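Local coordinates for signal transduction histidine-protein kinase/phosphatase MprB (Mycobacterium hassiacum, PDB 6BLK) that probably uses ATP to phosphorylate its own histidine as a two-component sensor kinase and also acts as a phosphatase, the present chain being its ATP-binding kinase domain, at residues G131-D136 with T147-V152; D86-I91 with P144-A148. All blocks are in the same frame, centred on the assembly; numbering follows the deposited sequence.

Contact 1 of 2, residues G131-D136 with T147-V152; sequences GALRVD and TAIHIV. With ATP (adenosine-5'-triphosphate), chain E.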
# COMPACT_ATOMS: atom_id res chain seq x y z
N GLY A 131 -5.72 1.11 -12.25
CA GLY A 131 -5.50 -0.04 -11.42
C GLY A 131 -6.74 -0.46 -10.65
O GLY A 131 -7.86 0.00 -10.89
N ALA A 132 -6.52 -1.38 -9.72
CA ALA A 132 -7.55 -1.93 -8.87
C ALA A 132 -6.93 -2.24 -7.52
O ALA A 132 -5.72 -2.43 -7.39
CB ALA A 132 -8.17 -3.21 -9.46
N LEU A 133 -7.76 -2.23 -6.49
CA LEU A 133 -7.21 -2.53 -5.18
C LEU A 133 -8.24 -3.25 -4.34
O LEU A 133 -9.45 -3.29 -4.63
CB LEU A 133 -6.67 -1.26 -4.50
CG LEU A 133 -7.52 -0.07 -4.14
CD1 LEU A 133 -6.63 1.03 -3.60
CD2 LEU A 133 -8.33 0.45 -5.33
N ARG A 134 -7.71 -3.93 -3.33
CA ARG A 134 -8.56 -4.68 -2.42
C ARG A 134 -7.79 -4.88 -1.13
O ARG A 134 -6.58 -4.69 -1.07
CB ARG A 134 -9.00 -6.01 -3.02
CG ARG A 134 -7.92 -7.00 -3.27
CD ARG A 134 -8.52 -8.32 -3.75
NE ARG A 134 -7.45 -9.30 -3.88
CZ ARG A 134 -7.14 -10.21 -2.96
NH1 ARG A 134 -7.83 -10.35 -1.84
NH2 ARG A 134 -6.13 -11.03 -3.19
N VAL A 135 -8.53 -5.28 -0.11
CA VAL A 135 -8.00 -5.48 1.23
C VAL A 135 -8.34 -6.90 1.65
O VAL A 135 -9.39 -7.44 1.30
CB VAL A 135 -8.54 -4.42 2.22
CG1 VAL A 135 -10.06 -4.38 2.20
CG2 VAL A 135 -8.07 -4.69 3.66
N ASP A 136 -7.43 -7.52 2.40
CA ASP A 136 -7.60 -8.89 2.86
C ASP A 136 -6.74 -9.04 4.11
O ASP A 136 -6.01 -8.12 4.48
CB ASP A 136 -7.22 -9.88 1.75
CG ASP A 136 -7.93 -11.22 1.86
OD1 ASP A 136 -8.21 -11.71 2.98
OD2 ASP A 136 -8.17 -11.82 0.78
N THR A 147 -2.97 -7.04 8.05
CA THR A 147 -3.65 -6.53 6.86
C THR A 147 -2.77 -6.68 5.63
O THR A 147 -1.56 -6.47 5.68
CB THR A 147 -4.01 -5.05 7.02
OG1 THR A 147 -4.80 -4.88 8.19
CG2 THR A 147 -4.83 -4.52 5.84
N ALA A 148 -3.41 -7.00 4.51
CA ALA A 148 -2.78 -7.00 3.21
C ALA A 148 -3.55 -6.04 2.34
O ALA A 148 -4.77 -6.16 2.21
CB ALA A 148 -2.78 -8.41 2.63
N ILE A 149 -2.86 -5.03 1.81
CA ILE A 149 -3.42 -4.17 0.78
C ILE A 149 -2.84 -4.61 -0.55
O ILE A 149 -1.61 -4.63 -0.71
CB ILE A 149 -3.10 -2.70 1.03
CG1 ILE A 149 -3.64 -2.25 2.40
CG2 ILE A 149 -3.65 -1.86 -0.09
CD1 ILE A 149 -5.14 -2.16 2.50
N HIS A 150 -3.72 -4.94 -1.50
CA HIS A 150 -3.33 -5.46 -2.80
C HIS A 150 -3.66 -4.40 -3.85
O HIS A 150 -4.83 -4.00 -3.98
CB HIS A 150 -4.11 -6.73 -3.13
CG HIS A 150 -3.86 -7.91 -2.24
ND1 HIS A 150 -3.24 -9.04 -2.69
CD2 HIS A 150 -4.21 -8.16 -0.95
CE1 HIS A 150 -3.18 -9.93 -1.72
NE2 HIS A 150 -3.76 -9.42 -0.65
N ILE A 151 -2.66 -3.98 -4.63
CA ILE A 151 -2.80 -2.96 -5.67
C ILE A 151 -2.32 -3.54 -6.99
O ILE A 151 -1.14 -3.90 -7.14
CB ILE A 151 -2.01 -1.69 -5.32
CG1 ILE A 151 -2.61 -1.03 -4.07
CG2 ILE A 151 -1.98 -0.73 -6.52
CD1 ILE A 151 -1.81 0.11 -3.51
N VAL A 152 -3.21 -3.58 -7.96
CA VAL A 152 -2.87 -4.02 -9.30
C VAL A 152 -2.65 -2.78 -10.16
O VAL A 152 -3.49 -1.88 -10.19
CB VAL A 152 -3.97 -4.93 -9.86
CG1 VAL A 152 -3.67 -5.30 -11.31
CG2 VAL A 152 -4.08 -6.16 -9.01
PG ATP E . -4.51 9.38 7.61
O1G ATP E . -4.06 8.22 6.75
O2G ATP E . -5.50 10.38 6.99
O3G ATP E . -3.39 10.06 8.38
PB ATP E . -5.71 7.11 9.01
O1B ATP E . -6.55 7.00 10.27
O2B ATP E . -4.36 6.48 8.93
O3B ATP E . -5.42 8.70 8.77
PA ATP E . -6.43 5.67 6.56
O1A ATP E . -7.38 6.08 5.44
O2A ATP E . -4.97 5.52 6.23
O3A ATP E . -6.69 6.75 7.76
O5' ATP E . -7.02 4.37 7.22
C5' ATP E . -8.38 4.33 7.63
C4' ATP E . -8.47 3.45 8.87
O4' ATP E . -8.31 2.09 8.43
C3' ATP E . -7.44 3.66 9.98
O3' ATP E . -7.83 4.69 10.91
C2' ATP E . -7.43 2.28 10.63
O2' ATP E . -8.55 2.10 11.51
C1' ATP E . -7.64 1.36 9.45
N9 ATP E . -6.39 0.86 8.86
C8 ATP E . -5.79 1.25 7.68
N7 ATP E . -4.67 0.51 7.45
C5 ATP E . -4.56 -0.35 8.49
C6 ATP E . -3.62 -1.40 8.82
N6 ATP E . -2.57 -1.61 8.01
N1 ATP E . -3.83 -2.08 9.94
C2 ATP E . -4.88 -1.84 10.75
N3 ATP E . -5.80 -0.90 10.50
C4 ATP E . -5.68 -0.14 9.38
O HOH W 1 -7.21 -6.46 6.71
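Arg134 and His150 face each other at the middle of an antiparallel hairpin, where strand 132-136 runs beside strand 147-152 as the outer member of the sheet. Six backbone hydrogen bonds, two at each of the pairs Ala132/Val152, Arg134/His150 and Asp136/Ala148, zip the strands together; that from His150 N to Arg134 O is 2.9 Å long and nearly straight at 176°. The intervening pairs, Leu133 with Ile151 and Val135 with Ile149, send their side chains to the face covered in part by helix 118-128, where Leu133 rests on Val122 and Ile151 on Val126. The side chains that meet there across the hairpin are apolar: Leu133 CB lies 4.1 Å from Ile151 CG1, and Val135 CG2 is 4.0 Å from Ile149 CD1.

The opposite face carries the polar groups and is more open at Ala132 and Arg134, though Ala148 on it is buried. With CG between the backbone N and carbonyl carbon (chi1 65°) and the chain then extended to NE, Arg134 lays its guanidinium flat on the imidazole of His150, the centres 4.0 Å apart and the planes 23° from parallel. NH2 does the closest touching, 3.5 Å from His150 CE1. In the guanidinium plane, NH1 donates to the anti lone pair of Asp136 OD2 at 3.0 Å, a salt bridge along the same strand. His150 ND1 is hydrogen-bonded to Glu81 of the next strand. At the nucleotide end, a water donates to Asp136 O and is weakly bonded to Thr147 OG1. Each stacked group thus has its own carboxylate; Glu81 would favour a positive imidazole and the guanidinium oppose it, leaving its charge open.

Contact 2 of 2, residues D86-I91 with P144-A148; sequences DQGPGI and PPGTA. With ATP (adenosine-5'-triphosphate), chain E.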
# COMPACT_ATOMS: atom_id res chain seq x y z
N ASP A 86 1.27 -6.40 6.84
CA ASP A 86 1.78 -6.19 8.20
C ASP A 86 1.32 -7.32 9.11
O ASP A 86 0.61 -8.25 8.70
CB ASP A 86 1.36 -4.83 8.76
CG ASP A 86 -0.13 -4.68 8.82
OD1 ASP A 86 -0.80 -5.50 9.50
OD2 ASP A 86 -0.64 -3.77 8.12
N GLN A 87 1.75 -7.24 10.38
CA GLN A 87 1.40 -8.19 11.42
C GLN A 87 0.53 -7.54 12.48
O GLN A 87 0.55 -7.93 13.65
CB GLN A 87 2.66 -8.76 12.04
CG GLN A 87 3.48 -9.59 11.09
CD GLN A 87 4.69 -10.20 11.77
OE1 GLN A 87 5.59 -9.50 12.22
NE2 GLN A 87 4.70 -11.52 11.85
N GLY A 88 -0.22 -6.53 12.08
CA GLY A 88 -1.15 -5.86 12.94
C GLY A 88 -2.45 -6.63 13.07
O GLY A 88 -2.55 -7.81 12.72
N PRO A 89 -3.48 -5.98 13.61
CA PRO A 89 -4.71 -6.71 13.91
C PRO A 89 -5.49 -7.17 12.70
O PRO A 89 -6.34 -8.06 12.83
CB PRO A 89 -5.53 -5.69 14.71
CG PRO A 89 -5.02 -4.38 14.22
CD PRO A 89 -3.56 -4.57 14.03
N GLY A 90 -5.24 -6.59 11.53
CA GLY A 90 -6.03 -6.89 10.37
C GLY A 90 -7.35 -6.14 10.37
O GLY A 90 -7.85 -5.69 11.40
N ILE A 91 -7.93 -6.01 9.19
CA ILE A 91 -9.24 -5.38 9.02
C ILE A 91 -10.25 -6.50 8.76
O ILE A 91 -10.09 -7.23 7.78
CB ILE A 91 -9.23 -4.36 7.88
CG1 ILE A 91 -8.32 -3.18 8.26
CG2 ILE A 91 -10.67 -3.88 7.58
CD1 ILE A 91 -8.04 -2.20 7.12
N PRO A 144 -1.86 -12.05 15.51
CA PRO A 144 -2.95 -11.58 14.66
C PRO A 144 -2.69 -11.86 13.17
O PRO A 144 -1.58 -12.21 12.76
CB PRO A 144 -2.98 -10.07 14.95
CG PRO A 144 -1.60 -9.73 15.24
CD PRO A 144 -1.03 -10.93 15.98
N PRO A 145 -3.73 -11.67 12.35
CA PRO A 145 -3.60 -12.03 10.93
C PRO A 145 -2.94 -10.96 10.07
O PRO A 145 -2.45 -11.28 8.98
CB PRO A 145 -5.05 -12.28 10.51
CG PRO A 145 -5.83 -11.40 11.43
CD PRO A 145 -5.14 -11.52 12.74
N GLY A 146 -2.93 -9.71 10.52
CA GLY A 146 -2.34 -8.61 9.77
C GLY A 146 -3.24 -8.21 8.62
O GLY A 146 -4.18 -8.93 8.30
N THR A 147 -2.97 -7.04 8.05
CA THR A 147 -3.65 -6.53 6.86
C THR A 147 -2.77 -6.68 5.63
O THR A 147 -1.56 -6.47 5.68
CB THR A 147 -4.01 -5.05 7.02
OG1 THR A 147 -4.80 -4.88 8.19
CG2 THR A 147 -4.83 -4.52 5.84
N ALA A 148 -3.41 -7.00 4.51
CA ALA A 148 -2.78 -7.00 3.21
C ALA A 148 -3.55 -6.04 2.34
O ALA A 148 -4.77 -6.16 2.21
CB ALA A 148 -2.78 -8.41 2.63
PG ATP E . -4.51 9.38 7.61
O1G ATP E . -4.06 8.22 6.75
O2G ATP E . -5.50 10.38 6.99
O3G ATP E . -3.39 10.06 8.38
PB ATP E . -5.71 7.11 9.01
O1B ATP E . -6.55 7.00 10.27
O2B ATP E . -4.36 6.48 8.93
O3B ATP E . -5.42 8.70 8.77
PA ATP E . -6.43 5.67 6.56
O1A ATP E . -7.38 6.08 5.44
O2A ATP E . -4.97 5.52 6.23
O3A ATP E . -6.69 6.75 7.76
O5' ATP E . -7.02 4.37 7.22
C5' ATP E . -8.38 4.33 7.63
C4' ATP E . -8.47 3.45 8.87
O4' ATP E . -8.31 2.09 8.43
C3' ATP E . -7.44 3.66 9.98
O3' ATP E . -7.83 4.69 10.91
C2' ATP E . -7.43 2.28 10.63
O2' ATP E . -8.55 2.10 11.51
C1' ATP E . -7.64 1.36 9.45
N9 ATP E . -6.39 0.86 8.86
C8 ATP E . -5.79 1.25 7.68
N7 ATP E . -4.67 0.51 7.45
C5 ATP E . -4.56 -0.35 8.49
C6 ATP E . -3.62 -1.40 8.82
N6 ATP E . -2.57 -1.61 8.01
N1 ATP E . -3.83 -2.08 9.94
C2 ATP E . -4.88 -1.84 10.75
N3 ATP E . -5.80 -0.90 10.50
C4 ATP E . -5.68 -0.14 9.38
O HOH W 2 -3.17 -4.71 10.45
O HOH W 3 0.58 -11.23 9.22
O HOH W 1 -7.21 -6.46 6.71
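Asp86 and Thr147 meet by backbone and side chain together, the first residue of the DxGxG sequence that forms the G1 box of histidine kinases against the start of strand 147-154. Asp86 N donates to Thr147 O at 3.1 Å, and Thr147 N returns a bond to Asp86 OD1, nearly straight at 172°. The same oxygen closes an Asx turn by accepting from Gly88 N at 2.8 Å. These two N-H groups approach from opposite faces of the carboxylate, and a water donates to OD1 as well, at 2.7 Å. That water in turn accepts from Gly90 N and Thr147 OG1, so it joins the carboxylate, the backbone at Gly90 and the hydroxyl of Thr147.

Holding OD1 in this way fixes the rotation of the carboxylate and leaves OD2 turned to the nucleotide, where it accepts from N6 of ATP at 2.9 Å. Thr147, its OG1 anti to the carbonyl carbon (chi1 -56°), sets that oxygen 3.4 Å from ATP N1, while Ile91 brings CD1 to 3.9 Å from ATP C4. The water that donates to Asp136 O accepts from Ile91 N.

Beyond the pocket the chains come close at Gly146. Its CA lies 3.2 Å from Asp86 O, leaving no room there for a side chain, and Gly146 N makes only a weak bond to Gly88 O. The Pro144 ring edges up to the carbonyls of Gln87 and Gly88. A third water donates to both Asp86 O and Pro145 O. Division of labour within one carboxylate follows: OD1 is committed to the protein and a water, while OD2 accepts from the 6-amino group, where guanine has a carbonyl oxygen, consistent with selection of ATP over GTP.

In the fold
Strand 147-154 serves both contacts: contact 1 pairs it with the outer strand of the hairpin, and contact 2 joins its beginning to the loop following strand 79-85. The two centres are 13 Å apart, yet they share Thr147 and a water, and their apolar sides meet where Val135 CG2 comes 4.3 Å from Ile91 CD1. Both reach the adenine end of the Bergerat-type ATP pocket, contact 1 through Thr147 and contact 2 through Asp86, Ile91 and Thr147. The phosphate end lies farther off: the side chains of Ile149 and Ile91 are each about 10 Å from the magnesium ion, whose ligand Asn57 belongs to helix 44-60. Ile149 also approaches Leu119, an ATP-binding residue, to about 5 Å between side chains.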